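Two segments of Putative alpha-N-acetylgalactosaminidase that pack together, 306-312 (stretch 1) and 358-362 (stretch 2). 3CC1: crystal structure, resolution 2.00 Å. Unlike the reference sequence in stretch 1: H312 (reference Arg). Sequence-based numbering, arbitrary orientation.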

# COMPACT_ATOMS: atom_id res chain seq x y z
N ASN A 306 23.41 3.63 -9.01
CA ASN A 306 23.17 4.98 -8.49
C ASN A 306 22.59 4.93 -7.07
O ASN A 306 23.00 5.67 -6.19
CB ASN A 306 22.26 5.78 -9.43
CG ASN A 306 22.99 6.28 -10.68
OD1 ASN A 306 24.22 6.49 -10.67
ND2 ASN A 306 22.25 6.47 -11.76
N LEU A 307 21.62 4.06 -6.85
CA LEU A 307 20.97 3.94 -5.55
C LEU A 307 21.93 3.34 -4.51
O LEU A 307 22.02 3.82 -3.36
CB LEU A 307 19.67 3.09 -5.66
CG LEU A 307 19.02 2.75 -4.32
CD1 LEU A 307 18.61 4.06 -3.62
CD2 LEU A 307 17.80 1.76 -4.44
N TRP A 308 22.63 2.28 -4.92
CA TRP A 308 23.61 1.61 -4.08
C TRP A 308 24.72 2.58 -3.69
O TRP A 308 25.15 2.62 -2.56
CB TRP A 308 24.27 0.42 -4.79
CG TRP A 308 23.62 -0.97 -4.68
CD1 TRP A 308 24.27 -2.11 -4.35
CD2 TRP A 308 22.25 -1.35 -4.96
NE1 TRP A 308 23.41 -3.18 -4.39
CE2 TRP A 308 22.17 -2.74 -4.76
CE3 TRP A 308 21.10 -0.65 -5.33
CZ2 TRP A 308 20.99 -3.44 -4.95
CZ3 TRP A 308 19.91 -1.37 -5.52
CH2 TRP A 308 19.87 -2.74 -5.32
N ALA A 309 25.16 3.39 -4.63
CA ALA A 309 26.20 4.41 -4.35
C ALA A 309 25.73 5.46 -3.35
O ALA A 309 26.37 5.68 -2.34
CB ALA A 309 26.64 5.12 -5.66
N ILE A 310 24.56 6.04 -3.60
CA ILE A 310 24.08 7.19 -2.85
C ILE A 310 23.64 6.80 -1.44
O ILE A 310 23.65 7.63 -0.55
CB ILE A 310 22.92 7.91 -3.59
CG1 ILE A 310 22.80 9.38 -3.14
CG2 ILE A 310 21.59 7.16 -3.39
CD1 ILE A 310 23.56 10.34 -3.98
N CYS A 311 23.33 5.52 -1.21
CA CYS A 311 22.96 5.13 0.16
C CYS A 311 24.07 4.39 0.97
O CYS A 311 23.86 4.00 2.12
CB CYS A 311 21.63 4.39 0.17
SG CYS A 311 21.74 2.70 -0.25
N HIS A 312 25.27 4.29 0.39
CA HIS A 312 26.42 3.64 1.05
C HIS A 312 26.24 2.13 1.22
O HIS A 312 26.66 1.56 2.21
CB HIS A 312 26.69 4.26 2.42
CG HIS A 312 27.25 5.65 2.39
ND1 HIS A 312 28.35 6.00 1.63
CD2 HIS A 312 26.91 6.76 3.08
CE1 HIS A 312 28.64 7.27 1.83
NE2 HIS A 312 27.79 7.75 2.72
N ALA A 358 14.07 11.02 -5.88
CA ALA A 358 15.33 11.80 -5.74
C ALA A 358 16.02 11.45 -4.43
O ALA A 358 15.34 11.18 -3.43
CB ALA A 358 15.03 13.33 -5.84
N TRP A 359 17.35 11.30 -4.47
CA TRP A 359 18.19 11.14 -3.28
C TRP A 359 19.35 12.14 -3.47
O TRP A 359 19.62 12.58 -4.60
CB TRP A 359 18.80 9.72 -3.16
CG TRP A 359 17.86 8.63 -2.72
CD1 TRP A 359 16.79 8.15 -3.43
CD2 TRP A 359 17.92 7.87 -1.53
NE1 TRP A 359 16.17 7.18 -2.73
CE2 TRP A 359 16.83 6.98 -1.56
CE3 TRP A 359 18.77 7.85 -0.44
CZ2 TRP A 359 16.58 6.08 -0.55
CZ3 TRP A 359 18.52 6.99 0.57
CH2 TRP A 359 17.42 6.10 0.51
N ALA A 360 20.02 12.49 -2.38
CA ALA A 360 21.15 13.42 -2.39
C ALA A 360 22.24 13.06 -1.39
O ALA A 360 22.04 12.30 -0.41
CB ALA A 360 20.65 14.86 -2.15
N ALA A 361 23.41 13.62 -1.64
CA ALA A 361 24.52 13.55 -0.70
C ALA A 361 25.48 14.70 -0.93
O ALA A 361 25.39 15.44 -1.92
CB ALA A 361 25.28 12.18 -0.78
N ASN A 362 26.40 14.84 -0.00
CA ASN A 362 27.38 15.90 -0.04
C ASN A 362 28.78 15.33 -0.09
O ASN A 362 29.10 14.36 0.59
CB ASN A 362 27.22 16.83 1.16
CG ASN A 362 25.97 17.70 1.04
OD1 ASN A 362 24.86 17.23 1.14
ND2 ASN A 362 26.16 18.94 0.76

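The last turn of a helix packs against a strand through a small, mainly apolar van der Waals contact, in which L307, I310 and C311, all buried in the structure, meet the equally buried W359, A360 and A361 without a hydrogen bond between the stretches. The helix and strand axes approach to 9.3 Å at an angle of 39°, and the contact buries 241 Å² in total. The nearest CA atoms are those of I310 and A361, 6.7 Å apart.

I310 and W359 contribute most of the covered surface, and the CA-to-CB bond of each points toward the opposing stretch. The branched aliphatic side chain of I310 can touch two parts of the strand at once: CG2 lies 3.8 Å from W359 CB, while CD1 extends to A361, 4.1 Å from its CB and 4.0 Å from its N. I310 CD1 also sits 4.0 Å from A360 C. The side chain of A360 points away, so this residue meets the helix through its backbone, whereas the methyl group of A361 points toward the helix and offers a compact apolar surface to I310.

The broad indole of W359, with chi1 in the m well, lies alongside the helix and spans I310, L307 and C311. L307 points sideways from its CA, but its t,p rotamer brings CD1 over one face of the indole, 4.0 Å from W359 CE2. L307 CD1 stands 4.2 Å from the centroid of the W359 five-membered ring and only 20° off its normal, a CH-pi arrangement suited to a methyl group above an aromatic face. Farther along the ring, the small C311 approaches by its CB, 4.1 Å from W359 CZ3.

Backbone hydrogen bonds from I310 N to N306 O and from C311 N to L307 O, both 3.0 Å, hold the helical turn that presents these side chains. H312, which differs from the reference sequence, adds almost nothing.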